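PDB 4KCT: pyruvate kinase 1 from Trypanosoma brucei brucei, which catalyses transfer of the phosphoryl group from phosphoenolpyruvate to ADP, the last step of glycolysis, and also has an intrinsic decarboxylase activity. Local coordinates for residues D360-Q371 with I410-P418; L75-L83 with L426-V434. All blocks are in the same frame, centred on the assembly; numbering follows the deposited sequence. Where two conformers were deposited one is given.

Contact 1: residues D360-Q371 with I410-P418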
ATOM      1  N   ASP A 360      15.171  -2.437   5.703  1.00 30.70           N
ATOM      2  CA  ASP A 360      15.669  -3.574   4.887  1.00 33.68           C
ATOM      3  C   ASP A 360      15.158  -3.557   3.432  1.00 27.07           C
ATOM      4  O   ASP A 360      15.937  -3.649   2.498  1.00 31.67           O
ATOM      5  CB  ASP A 360      15.246  -4.903   5.538  1.00 36.39           C
ATOM      6  CG  ASP A 360      16.301  -5.458   6.473  1.00 49.63           C
ATOM      7  OD1 ASP A 360      15.995  -6.419   7.209  1.00 61.06           O
ATOM      8  OD2 ASP A 360      17.425  -4.921   6.491  1.00 45.50           O
ATOM      9  N   THR A 361      13.836  -3.590   3.275  1.00 18.47           N
ATOM     10  CA  THR A 361      13.217  -4.123   2.062  1.00 21.24           C
ATOM     11  C   THR A 361      12.484  -3.037   1.291  1.00 21.96           C
ATOM     12  O   THR A 361      12.064  -3.258   0.162  1.00 19.92           O
ATOM     13  CB  THR A 361      12.211  -5.228   2.402  1.00 25.20           C
ATOM     14  OG1 THR A 361      11.290  -4.708   3.347  1.00 25.09           O
ATOM     15  CG2 THR A 361      12.939  -6.429   3.058  1.00 26.24           C
ATOM     16  N   VAL A 362      12.440  -1.827   1.839  1.00 23.72           N
ATOM     17  CA  VAL A 362      11.740  -0.725   1.163  1.00 23.97           C
ATOM     18  C   VAL A 362      12.324  -0.340  -0.176  1.00 20.69           C
ATOM     19  O   VAL A 362      11.573  -0.217  -1.152  1.00 17.72           O
ATOM     20  CB  VAL A 362      11.571   0.521   2.053  1.00 31.03           C
ATOM     21  CG1 VAL A 362      11.114   1.717   1.209  1.00 32.21           C
ATOM     22  CG2 VAL A 362      10.542   0.237   3.146  1.00 34.20           C
ATOM     23  N   MET A 363      13.664  -0.208  -0.262  1.00 19.98           N
ATOM     24  CA  MET A 363      14.289   0.095  -1.542  1.00 20.13           C
ATOM     25  C   MET A 363      14.051  -1.040  -2.521  1.00 19.04           C
ATOM     26  O   MET A 363      13.716  -0.801  -3.686  1.00 17.23           O
ATOM     27  CB  MET A 363      15.810   0.368  -1.412  1.00 23.14           C
ATOM     28  CG  MET A 363      16.163   1.776  -0.946  1.00 33.19           C
ATOM     29  SD  MET A 363      16.075   2.934  -2.317  1.00 40.17           S
ATOM     30  CE  MET A 363      17.798   2.977  -2.856  1.00 41.57           C
ATOM     31  N   PHE A 364      14.290  -2.276  -2.072  1.00 16.70           N
ATOM     32  CA  PHE A 364      14.069  -3.427  -2.937  1.00 16.36           C
ATOM     33  C   PHE A 364      12.704  -3.366  -3.606  1.00 16.00           C
ATOM     34  O   PHE A 364      12.577  -3.497  -4.856  1.00 14.24           O
ATOM     35  CB  PHE A 364      14.224  -4.750  -2.146  1.00 16.67           C
ATOM     36  CG  PHE A 364      13.868  -5.989  -2.954  1.00 18.10           C
ATOM     37  CD1 PHE A 364      14.698  -6.427  -3.973  1.00 17.36           C
ATOM     38  CD2 PHE A 364      12.616  -6.612  -2.793  1.00 20.43           C
ATOM     39  CE1 PHE A 364      14.367  -7.544  -4.758  1.00 17.18           C
ATOM     40  CE2 PHE A 364      12.250  -7.708  -3.619  1.00 21.48           C
ATOM     41  CZ  PHE A 364      13.158  -8.202  -4.556  1.00 20.93           C
ATOM     42  N   ASN A 365      11.673  -3.256  -2.787  1.00 16.95           N
ATOM     43  CA  ASN A 365      10.292  -3.262  -3.296  1.00 18.78           C
ATOM     44  C   ASN A 365       9.984  -2.065  -4.197  1.00 17.37           C
ATOM     45  O   ASN A 365       9.337  -2.216  -5.254  1.00 17.81           O
ATOM     46  CB  ASN A 365       9.302  -3.325  -2.129  1.00 20.55           C
ATOM     47  CG  ASN A 365       9.210  -4.727  -1.533  1.00 25.81           C
ATOM     48  OD1 ASN A 365       9.214  -5.711  -2.261  1.00 24.93           O
ATOM     49  ND2 ASN A 365       9.319  -4.817  -0.225  1.00 24.93           N
ATOM     50  N   SER A 366      10.444  -0.886  -3.805  1.00 15.73           N
ATOM     51  CA  SER A 366      10.182   0.336  -4.603  0.50 15.96           C
ATOM     52  C   SER A 366      10.870   0.267  -5.958  1.00 15.73           C
ATOM     53  O   SER A 366      10.281   0.627  -6.999  1.00 14.84           O
ATOM     54  CB  SER A 366      10.641   1.593  -3.862  0.50 15.98           C
ATOM     55  OG  SER A 366       9.915   1.784  -2.672  0.50 13.73           O
ATOM     56  N   ILE A 367      12.115  -0.187  -5.960  1.00 15.13           N
ATOM     57  CA  ILE A 367      12.854  -0.361  -7.219  1.00 15.87           C
ATOM     58  C   ILE A 367      12.218  -1.421  -8.126  1.00 15.00           C
ATOM     59  O   ILE A 367      11.981  -1.167  -9.292  1.00 15.32           O
ATOM     60  CB  ILE A 367      14.344  -0.701  -6.964  1.00 16.60           C
ATOM     61  CG1 ILE A 367      15.046   0.518  -6.334  1.00 15.67           C
ATOM     62  CG2 ILE A 367      15.048  -1.132  -8.267  1.00 16.98           C
ATOM     63  CD1 ILE A 367      16.328   0.170  -5.621  1.00 19.63           C
ATOM     64  N   LYS A 368      11.915  -2.589  -7.572  1.00 15.63           N
ATOM     65  CA  LYS A 368      11.284  -3.657  -8.345  1.00 17.24           C
ATOM     66  C   LYS A 368       9.930  -3.231  -8.937  1.00 16.46           C
ATOM     67  O   LYS A 368       9.625  -3.528 -10.096  1.00 15.76           O
ATOM     68  CB  LYS A 368      11.102  -4.907  -7.474  1.00 20.52           C
ATOM     69  CG  LYS A 368      10.688  -6.127  -8.273  1.00 27.39           C
ATOM     70  CD  LYS A 368      10.835  -7.414  -7.461  1.00 28.57           C
ATOM     71  CE  LYS A 368       9.505  -7.850  -6.884  1.00 34.95           C
ATOM     72  NZ  LYS A 368       9.108  -6.986  -5.735  1.00 50.00           N
ATOM     73  N   ASN A 369       9.154  -2.487  -8.162  1.00 18.46           N
ATOM     74  CA  ASN A 369       7.814  -2.053  -8.606  1.00 20.70           C
ATOM     75  C   ASN A 369       7.838  -1.048  -9.766  1.00 21.22           C
ATOM     76  O   ASN A 369       6.830  -0.841 -10.437  1.00 22.51           O
ATOM     77  CB  ASN A 369       7.018  -1.460  -7.422  1.00 22.69           C
ATOM     78  CG  ASN A 369       6.600  -2.525  -6.406  1.00 29.51           C
ATOM     79  OD1 ASN A 369       6.662  -3.721  -6.685  1.00 28.22           O
ATOM     80  ND2 ASN A 369       6.254  -2.089  -5.197  1.00 31.01           N
ATOM     81  N   LEU A 370       8.984  -0.424 -10.019  1.00 20.18           N
ATOM     82  CA  LEU A 370       9.060   0.516 -11.129  1.00 18.40           C
ATOM     83  C   LEU A 370       9.657  -0.083 -12.408  1.00 20.61           C
ATOM     84  O   LEU A 370       9.832   0.617 -13.387  1.00 21.16           O
ATOM     85  CB  LEU A 370       9.837   1.773 -10.712  1.00 20.15           C
ATOM     86  CG  LEU A 370       9.050   2.628  -9.684  1.00 21.32           C
ATOM     87  CD1 LEU A 370       9.955   3.681  -9.043  1.00 24.89           C
ATOM     88  CD2 LEU A 370       7.857   3.306 -10.393  1.00 21.33           C
ATOM     89  N   GLN A 371      10.014  -1.356 -12.381  1.00 18.82           N
ATOM     90  CA  GLN A 371      10.611  -1.974 -13.564  1.00 19.46           C
ATOM     91  C   GLN A 371       9.528  -2.372 -14.573  1.00 22.51           C
ATOM     92  O   GLN A 371       8.447  -2.824 -14.197  1.00 21.72           O
ATOM     93  CB  GLN A 371      11.458  -3.201 -13.186  1.00 17.59           C
ATOM     94  CG  GLN A 371      12.505  -2.946 -12.090  1.00 17.39           C
ATOM     95  CD  GLN A 371      13.483  -1.859 -12.486  1.00 19.19           C
ATOM     96  OE1 GLN A 371      14.030  -1.872 -13.599  1.00 18.61           O
ATOM     97  NE2 GLN A 371      13.613  -0.858 -11.644  1.00 15.34           N
ATOM     98  N   ILE A 410      22.569  -7.224  -9.403  1.00 13.42           N
ATOM     99  CA  ILE A 410      22.223  -7.600  -8.026  1.00 13.91           C
ATOM    100  C   ILE A 410      22.243  -6.422  -7.060  1.00 14.56           C
ATOM    101  O   ILE A 410      21.292  -6.218  -6.301  1.00 13.64           O
ATOM    102  CB  ILE A 410      23.155  -8.685  -7.500  1.00 15.21           C
ATOM    103  CG1 ILE A 410      22.950  -9.982  -8.319  1.00 16.30           C
ATOM    104  CG2 ILE A 410      22.903  -8.933  -6.002  1.00 13.78           C
ATOM    105  CD1 ILE A 410      23.933 -11.083  -7.927  1.00 17.37           C
ATOM    106  N   SER A 411      23.281  -5.595  -7.150  1.00 13.96           N
ATOM    107  CA  SER A 411      23.348  -4.378  -6.316  1.00 15.04           C
ATOM    108  C   SER A 411      22.171  -3.430  -6.573  1.00 13.84           C
ATOM    109  O   SER A 411      21.701  -2.739  -5.662  1.00 14.10           O
ATOM    110  CB  SER A 411      24.687  -3.638  -6.541  1.00 14.29           C
ATOM    111  OG  SER A 411      24.781  -2.506  -5.665  1.00 16.81           O
ATOM    112  N   LYS A 412      21.663  -3.430  -7.803  1.00 12.75           N
ATOM    113  CA  LYS A 412      20.536  -2.571  -8.146  1.00 12.84           C
ATOM    114  C   LYS A 412      19.359  -2.835  -7.169  1.00 13.51           C
ATOM    115  O   LYS A 412      18.598  -1.914  -6.830  1.00 12.84           O
ATOM    116  CB  LYS A 412      20.095  -2.857  -9.590  1.00 12.21           C
ATOM    117  CG  LYS A 412      18.738  -2.305  -9.950  1.00 12.74           C
ATOM    118  CD  LYS A 412      18.433  -2.574 -11.442  1.00 12.88           C
ATOM    119  CE  LYS A 412      17.117  -1.902 -11.838  1.00 14.28           C
ATOM    120  NZ  LYS A 412      16.825  -2.099 -13.285  1.00 13.83           N
ATOM    121  N   TYR A 413      19.205  -4.087  -6.739  1.00 13.21           N
ATOM    122  CA  TYR A 413      18.061  -4.460  -5.880  1.00 13.62           C
ATOM    123  C   TYR A 413      18.369  -4.349  -4.390  1.00 14.97           C
ATOM    124  O   TYR A 413      17.496  -4.590  -3.552  1.00 14.82           O
ATOM    125  CB  TYR A 413      17.512  -5.848  -6.255  1.00 12.83           C
ATOM    126  CG  TYR A 413      16.771  -5.803  -7.572  1.00 14.53           C
ATOM    127  CD1 TYR A 413      15.472  -5.254  -7.634  1.00 14.37           C
ATOM    128  CD2 TYR A 413      17.463  -5.962  -8.772  1.00 14.66           C
ATOM    129  CE1 TYR A 413      14.815  -5.097  -8.860  1.00 14.88           C
ATOM    130  CE2 TYR A 413      16.832  -5.733  -9.998  1.00 15.78           C
ATOM    131  CZ  TYR A 413      15.518  -5.278 -10.025  1.00 16.70           C
ATOM    132  OH  TYR A 413      14.907  -5.012 -11.238  1.00 17.37           O
ATOM    133  N   ARG A 414      19.539  -3.794  -4.072  1.00 14.79           N
ATOM    134  CA  ARG A 414      19.798  -3.292  -2.722  1.00 13.88           C
ATOM    135  C   ARG A 414      19.618  -4.385  -1.634  1.00 15.16           C
ATOM    136  O   ARG A 414      18.833  -4.214  -0.709  1.00 14.64           O
ATOM    137  CB  ARG A 414      18.881  -2.091  -2.425  1.00 16.31           C
ATOM    138  CG  ARG A 414      19.173  -0.821  -3.274  1.00 19.08           C
ATOM    139  CD  ARG A 414      20.650  -0.657  -3.547  1.00 20.99           C
ATOM    140  NE  ARG A 414      21.059   0.741  -3.816  1.00 23.57           N
ATOM    141  CZ  ARG A 414      22.070   1.082  -4.625  1.00 20.42           C
ATOM    142  NH1 ARG A 414      22.500   2.351  -4.665  1.00 19.13           N
ATOM    143  NH2 ARG A 414      22.756   0.135  -5.282  1.00 20.32           N
ATOM    144  N   PRO A 415      20.312  -5.524  -1.770  1.00 14.94           N
ATOM    145  CA  PRO A 415      20.318  -6.454  -0.642  1.00 15.60           C
ATOM    146  C   PRO A 415      20.907  -5.800   0.620  1.00 18.64           C
ATOM    147  O   PRO A 415      21.602  -4.770   0.525  1.00 17.55           O
ATOM    148  CB  PRO A 415      21.239  -7.596  -1.131  1.00 15.54           C
ATOM    149  CG  PRO A 415      22.138  -6.961  -2.144  1.00 15.51           C
ATOM    150  CD  PRO A 415      21.255  -5.924  -2.834  1.00 14.04           C
ATOM    151  N   ASN A 416      20.681  -6.413   1.794  1.00 17.88           N
ATOM    152  CA  ASN A 416      21.243  -5.843   3.020  1.00 18.99           C
ATOM    153  C   ASN A 416      22.567  -6.532   3.419  1.00 20.37           C
ATOM    154  O   ASN A 416      23.070  -6.314   4.509  1.00 24.67           O
ATOM    155  CB  ASN A 416      20.230  -5.875   4.165  1.00 22.04           C
ATOM    156  CG  ASN A 416      19.889  -7.282   4.588  1.00 26.67           C
ATOM    157  OD1 ASN A 416      20.563  -8.228   4.180  1.00 30.02           O
ATOM    158  ND2 ASN A 416      18.941  -7.420   5.525  1.00 28.90           N
ATOM    159  N   CYS A 417      23.070  -7.421   2.565  1.00 18.44           N
ATOM    160  CA  CYS A 417      24.297  -8.192   2.882  1.00 19.02           C
ATOM    161  C   CYS A 417      25.353  -7.891   1.828  1.00 19.67           C
ATOM    162  O   CYS A 417      25.021  -7.368   0.785  1.00 23.69           O
ATOM    163  CB  CYS A 417      23.998  -9.701   2.886  1.00 18.66           C
ATOM    164  SG  CYS A 417      23.267 -10.308   1.335  1.00 20.36           S
ATOM    165  N   PRO A 418      26.600  -8.382   2.030  1.00 19.24           N
ATOM    166  CA  PRO A 418      27.635  -8.215   1.015  1.00 17.47           C
ATOM    167  C   PRO A 418      27.326  -9.008  -0.268  1.00 17.04           C
ATOM    168  O   PRO A 418      26.679 -10.083  -0.221  1.00 15.12           O
ATOM    169  CB  PRO A 418      28.892  -8.788   1.690  1.00 20.45           C
ATOM    170  CG  PRO A 418      28.615  -8.653   3.154  1.00 22.04           C
ATOM    171  CD  PRO A 418      27.145  -8.903   3.300  1.00 20.91           C
TER
HETATM  172  O   HOH W   1      16.353  -2.911  -0.129  1.00 21.92           O
HETATM  173  O   HOH W   2      18.936  -3.148   1.823  1.00 37.58           O
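The Y413 ring, in the turn leaving helix 405-412 of the pyruvate kinase alpha/beta domain, meets helix 362-369 edge-first. K368 CA lies at its edge, 3.8 Å from Y413 CE1, and Q371 CG near its plane, 3.3 Å from Y413 OH. F364 CE1 and I367 CG2 approach obliquely; the F364 ring, turned 64° from the tyrosine's plane, has Y413 O at its edge. Y413 OH hydrogen-bonds with E379, a carboxylate that suits a tyrosine with apolar ring contacts. S411 O lies at the R414 guanidinium edge, in plane, bonded by NH2 (158°); R414 N reaches it from the opposite face of its carbonyl. G324 O and a salt bridge to D326 hold the charged end, leaving the methylenes to apolar I367 and M363. I367 CD1 also touches K412 O. K412, extended, brings NZ 2.8 Å from Q371 OE1, above the carbonyl plane, and into a salt bridge with E379, its stronger partner. Q371 NE2, bonded to I367 O, helps fix that amide. A water joins F364 N, D360 O and R414 O. At the margin N416, whose amide suits a carboxylate, gives D360 OD2 a nearly straight bond (177°) from ND2, 3.1 Å away above the carboxylate plane.

Contact 2: residues L75-L83 with L426-V434; sequences LGLHIGIAL and LQTCRQLNV
H78 lays one face of its imidazole over C429, where the run into the third strand of the pyruvate kinase TIM barrel meets helix 426-431 of the alpha/beta domain. With H78 CG turned anti to the carbonyl carbon (chi1 -62°), the ring comes down flat on the cysteine: C429 CB makes a CH-pi contact 3.7 Å from the ring centroid, and C429 SG, 3.9 Å from it, stands almost on the ring normal. A small, polarisable cysteine suits a place where a ring must lie so close to a helix. L426 crosses the histidine at about a right angle, its CD2 branch coming to 3.4 Å from H78 CE1. In the ring plane, H78 ND1 lies 3.0 Å from a water that accepts from R430 NH1, bridging the two side chains.

R430 is the long connector. Its CD touches I79 O at 3.3 Å; the bend at chi3 (-66°) then turns the guanidinium back along its own helix, where L426 O and Q427 CA lie over one face. NE forms a salt bridge to D207, whose carboxylate also accepts from I81 N and so links arginine and barrel strand. A side chain on G80 would run into R430 O, so glycine suits this position, where G80 CA and R430 CA are only 4.4 Å apart.

N433, further along, closes the other end of the contact. Both amide hydrogens of its ND2 are used, one for the chain leading into the strand and one for the helix, a task suited to asparagine's short primary amide. The bond to R430 O is the more bent of the two; the other makes a nearly straight bond (173°) to H78 O, with N433 ND2 standing 2.9 Å away above the carbonyl plane.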
ATOM      1  N   LEU A  75      48.879  -4.042   0.010  1.00 29.51           N
ATOM      2  CA  LEU A  75      47.783  -4.466   0.887  1.00 27.90           C
ATOM      3  C   LEU A  75      46.905  -5.569   0.277  1.00 28.11           C
ATOM      4  O   LEU A  75      45.926  -5.988   0.883  1.00 29.29           O
ATOM      5  CB  LEU A  75      46.906  -3.265   1.258  1.00 27.13           C
ATOM      6  CG  LEU A  75      47.575  -2.143   2.041  1.00 28.88           C
ATOM      7  CD1 LEU A  75      46.595  -0.988   2.268  1.00 26.28           C
ATOM      8  CD2 LEU A  75      48.103  -2.677   3.360  1.00 30.86           C
ATOM      9  N   GLY A  76      47.167  -5.929  -0.973  1.00 25.35           N
ATOM     10  CA  GLY A  76      46.372  -6.966  -1.649  1.00 27.35           C
ATOM     11  C   GLY A  76      44.960  -6.484  -1.976  1.00 28.90           C
ATOM     12  O   GLY A  76      44.003  -7.272  -1.975  1.00 27.75           O
ATOM     13  N   LEU A  77      44.823  -5.190  -2.258  1.00 26.01           N
ATOM     14  CA  LEU A  77      43.508  -4.609  -2.556  1.00 26.44           C
ATOM     15  C   LEU A  77      43.360  -4.283  -4.038  1.00 25.83           C
ATOM     16  O   LEU A  77      44.334  -3.978  -4.714  1.00 24.29           O
ATOM     17  CB  LEU A  77      43.306  -3.344  -1.741  1.00 27.02           C
ATOM     18  CG  LEU A  77      43.384  -3.529  -0.227  1.00 27.00           C
ATOM     19  CD1 LEU A  77      43.232  -2.179   0.479  1.00 28.03           C
ATOM     20  CD2 LEU A  77      42.312  -4.502   0.240  1.00 28.74           C
ATOM     21  N   HIS A  78      42.114  -4.196  -4.487  1.00 23.90           N
ATOM     22  CA  HIS A  78      41.795  -3.711  -5.815  1.00 24.09           C
ATOM     23  C   HIS A  78      41.207  -2.346  -5.650  1.00 25.21           C
ATOM     24  O   HIS A  78      40.136  -2.208  -5.046  1.00 24.14           O
ATOM     25  CB  HIS A  78      40.734  -4.617  -6.432  1.00 25.89           C
ATOM     26  CG  HIS A  78      41.190  -6.036  -6.611  1.00 28.74           C
ATOM     27  ND1 HIS A  78      42.184  -6.375  -7.456  1.00 29.23           N
ATOM     28  CD2 HIS A  78      40.763  -7.219  -6.011  1.00 29.94           C
ATOM     29  CE1 HIS A  78      42.406  -7.699  -7.378  1.00 30.80           C
ATOM     30  NE2 HIS A  78      41.502  -8.223  -6.536  1.00 34.36           N
ATOM     31  N   ILE A  79      41.935  -1.317  -6.080  1.00 21.42           N
ATOM     32  CA  ILE A  79      41.477   0.068  -5.892  1.00 20.36           C
ATOM     33  C   ILE A  79      41.235   0.724  -7.259  1.00 20.88           C
ATOM     34  O   ILE A  79      42.089   0.652  -8.132  1.00 18.93           O
ATOM     35  CB  ILE A  79      42.519   0.881  -5.098  1.00 19.53           C
ATOM     36  CG1 ILE A  79      42.738   0.243  -3.709  1.00 20.20           C
ATOM     37  CG2 ILE A  79      42.158   2.372  -5.051  1.00 19.22           C
ATOM     38  CD1 ILE A  79      41.514   0.248  -2.808  1.00 19.37           C
ATOM     39  N   GLY A  80      40.039   1.295  -7.452  1.00 17.74           N
ATOM     40  CA  GLY A  80      39.711   1.966  -8.697  1.00 17.92           C
ATOM     41  C   GLY A  80      40.532   3.242  -8.834  1.00 17.82           C
ATOM     42  O   GLY A  80      40.784   3.936  -7.845  1.00 17.03           O
ATOM     43  N   ILE A  81      40.885   3.595 -10.065  1.00 16.93           N
ATOM     44  CA  ILE A  81      41.522   4.877 -10.333  1.00 16.70           C
ATOM     45  C   ILE A  81      40.661   5.693 -11.317  1.00 18.06           C
ATOM     46  O   ILE A  81      40.279   5.197 -12.389  1.00 16.88           O
ATOM     47  CB  ILE A  81      42.956   4.695 -10.900  1.00 17.08           C
ATOM     48  CG1 ILE A  81      43.878   4.079  -9.844  1.00 18.66           C
ATOM     49  CG2 ILE A  81      43.522   6.048 -11.353  1.00 18.84           C
ATOM     50  CD1 ILE A  81      45.260   3.658 -10.381  1.00 20.07           C
ATOM     51  N   ALA A  82      40.235   6.880 -10.878  1.00 17.71           N
ATOM     52  CA  ALA A  82      39.350   7.723 -11.675  1.00 17.92           C
ATOM     53  C   ALA A  82      40.078   8.955 -12.158  1.00 18.17           C
ATOM     54  O   ALA A  82      40.757   9.623 -11.385  1.00 18.72           O
ATOM     55  CB  ALA A  82      38.096   8.132 -10.857  1.00 17.88           C
ATOM     56  N   LEU A  83      39.817   9.336 -13.405  1.00 18.97           N
ATOM     57  CA  LEU A  83      40.384  10.555 -13.971  1.00 17.57           C
ATOM     58  C   LEU A  83      39.257  11.582 -14.126  1.00 17.81           C
ATOM     59  O   LEU A  83      38.299  11.346 -14.858  1.00 16.92           O
ATOM     60  CB  LEU A  83      41.044  10.249 -15.332  1.00 17.92           C
ATOM     61  CG  LEU A  83      41.873  11.386 -15.964  1.00 20.00           C
ATOM     62  CD1 LEU A  83      42.827  10.836 -17.021  1.00 19.74           C
ATOM     63  CD2 LEU A  83      40.967  12.479 -16.550  1.00 19.87           C
ATOM     64  N   LEU A 426      40.799  -8.216 -13.588  1.00 21.10           N
ATOM     65  CA  LEU A 426      41.234  -7.270 -12.562  1.00 22.52           C
ATOM     66  C   LEU A 426      40.584  -5.899 -12.720  1.00 20.84           C
ATOM     67  O   LEU A 426      40.254  -5.243 -11.738  1.00 19.07           O
ATOM     68  CB  LEU A 426      42.759  -7.131 -12.569  1.00 23.24           C
ATOM     69  CG  LEU A 426      43.508  -8.379 -12.061  1.00 24.57           C
ATOM     70  CD1 LEU A 426      44.990  -8.314 -12.453  1.00 28.38           C
ATOM     71  CD2 LEU A 426      43.352  -8.486 -10.548  1.00 24.52           C
ATOM     72  N   GLN A 427      40.386  -5.459 -13.954  1.00 18.90           N
ATOM     73  CA  GLN A 427      39.745  -4.172 -14.124  1.00 20.19           C
ATOM     74  C   GLN A 427      38.300  -4.203 -13.614  1.00 20.05           C
ATOM     75  O   GLN A 427      37.783  -3.188 -13.143  1.00 18.65           O
ATOM     76  CB  GLN A 427      39.766  -3.720 -15.565  1.00 20.85           C
ATOM     77  CG  GLN A 427      39.102  -2.361 -15.737  1.00 23.75           C
ATOM     78  CD  GLN A 427      39.647  -1.587 -16.923  1.00 28.75           C
ATOM     79  OE1 GLN A 427      39.314  -1.880 -18.053  1.00 32.59           O
ATOM     80  NE2 GLN A 427      40.449  -0.559 -16.654  1.00 34.51           N
ATOM     81  N   THR A 428      37.639  -5.362 -13.718  1.00 18.85           N
ATOM     82  CA  THR A 428      36.296  -5.472 -13.161  1.00 18.23           C
ATOM     83  C   THR A 428      36.268  -5.347 -11.645  1.00 19.51           C
ATOM     84  O   THR A 428      35.417  -4.631 -11.100  1.00 18.59           O
ATOM     85  CB  THR A 428      35.568  -6.733 -13.650  1.00 19.70           C
ATOM     86  OG1 THR A 428      35.328  -6.597 -15.062  1.00 19.93           O
ATOM     87  CG2 THR A 428      34.207  -6.897 -12.926  1.00 18.09           C
ATOM     88  N   CYS A 429      37.260  -5.941 -10.964  1.00 18.83           N
ATOM     89  CA  CYS A 429      37.434  -5.722  -9.512  1.00 19.80           C
ATOM     90  C   CYS A 429      37.526  -4.244  -9.193  1.00 20.51           C
ATOM     91  O   CYS A 429      36.900  -3.764  -8.248  1.00 19.42           O
ATOM     92  CB  CYS A 429      38.706  -6.423  -8.994  1.00 22.26           C
ATOM     93  SG  CYS A 429      38.715  -8.207  -9.192  1.00 28.03           S
ATOM     94  N   ARG A 430      38.297  -3.509  -9.999  1.00 17.40           N
ATOM     95  CA  ARG A 430      38.533  -2.108  -9.700  1.00 17.70           C
ATOM     96  C   ARG A 430      37.281  -1.292  -9.987  1.00 17.62           C
ATOM     97  O   ARG A 430      36.956  -0.323  -9.256  1.00 16.91           O
ATOM     98  CB  ARG A 430      39.723  -1.579 -10.508  1.00 16.06           C
ATOM     99  CG  ARG A 430      41.057  -2.169 -10.061  1.00 17.52           C
ATOM    100  CD  ARG A 430      42.242  -1.460 -10.725  1.00 18.60           C
ATOM    101  NE  ARG A 430      42.275  -1.674 -12.181  1.00 17.67           N
ATOM    102  CZ  ARG A 430      42.909  -2.676 -12.775  1.00 19.86           C
ATOM    103  NH1 ARG A 430      43.498  -3.623 -12.048  1.00 20.23           N
ATOM    104  NH2 ARG A 430      43.006  -2.709 -14.098  1.00 19.90           N
ATOM    105  N   GLN A 431      36.593  -1.641 -11.064  1.00 15.91           N
ATOM    106  CA  GLN A 431      35.425  -0.859 -11.476  1.00 16.75           C
ATOM    107  C   GLN A 431      34.226  -1.070 -10.541  1.00 17.37           C
ATOM    108  O   GLN A 431      33.400  -0.189 -10.385  1.00 18.13           O
ATOM    109  CB  GLN A 431      35.052  -1.183 -12.932  1.00 17.14           C
ATOM    110  CG  GLN A 431      35.988  -0.471 -13.914  1.00 17.51           C
ATOM    111  CD  GLN A 431      35.756  -0.879 -15.340  1.00 19.23           C
ATOM    112  OE1 GLN A 431      35.062  -1.851 -15.601  1.00 18.88           O
ATOM    113  NE2 GLN A 431      36.299  -0.111 -16.274  1.00 16.21           N
ATOM    114  N   LEU A 432      34.151  -2.238  -9.920  1.00 15.15           N
ATOM    115  CA  LEU A 432      33.017  -2.563  -9.072  1.00 17.17           C
ATOM    116  C   LEU A 432      33.094  -1.821  -7.735  1.00 17.85           C
ATOM    117  O   LEU A 432      32.141  -1.815  -6.965  1.00 15.94           O
ATOM    118  CB  LEU A 432      32.906  -4.084  -8.882  1.00 16.15           C
ATOM    119  CG  LEU A 432      32.235  -4.808 -10.085  1.00 17.69           C
ATOM    120  CD1 LEU A 432      32.326  -6.317  -9.883  1.00 15.57           C
ATOM    121  CD2 LEU A 432      30.752  -4.387 -10.191  1.00 15.01           C
ATOM    122  N   ASN A 433      34.197  -1.100  -7.525  1.00 17.86           N
ATOM    123  CA  ASN A 433      34.362  -0.236  -6.339  1.00 17.41           C
ATOM    124  C   ASN A 433      33.382   0.930  -6.270  1.00 17.65           C
ATOM    125  O   ASN A 433      33.235   1.557  -5.193  1.00 18.08           O
ATOM    126  CB  ASN A 433      35.798   0.341  -6.266  1.00 18.15           C
ATOM    127  CG  ASN A 433      36.798  -0.628  -5.649  1.00 22.31           C
ATOM    128  OD1 ASN A 433      36.666  -0.997  -4.500  1.00 25.03           O
ATOM    129  ND2 ASN A 433      37.886  -0.888  -6.360  1.00 21.16           N
ATOM    130  N   VAL A 434      32.751   1.296  -7.390  1.00 15.66           N
ATOM    131  CA  VAL A 434      31.680   2.311  -7.294  1.00 16.57           C
ATOM    132  C   VAL A 434      30.272   1.746  -7.082  1.00 18.49           C
ATOM    133  O   VAL A 434      29.302   2.483  -7.123  1.00 19.28           O
ATOM    134  CB  VAL A 434      31.671   3.318  -8.452  1.00 16.88           C
ATOM    135  CG1 VAL A 434      32.961   4.124  -8.464  1.00 18.50           C
ATOM    136  CG2 VAL A 434      31.473   2.603  -9.788  1.00 18.40           C
TER
HETATM  137  O   HOH W   3      43.741  -4.411  -9.180  1.00 20.44           O

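In the fold
The chain closes contact 1 inside the long loop of contact 2: residues 410-418 lead into strand 419-423, which is followed by helix 426-431 of contact 2. Their centres are 24 Å apart and their nearest atoms about 7 Å, without touching. Contact 2 joins the alpha/beta domain to the barrel at the entry to strand 80-84, whose last residue, D84, is a potassium ligand. Contact 1 lies nearer the subunit interfaces, with I367 packing on L4 of a second subunit and K368 on E391 of a third. The side chains of K412 and C429 are each about 12 Å from the bound fructose 2,6-bisphosphate, the probable allosteric effector, thus close to it but not in contact.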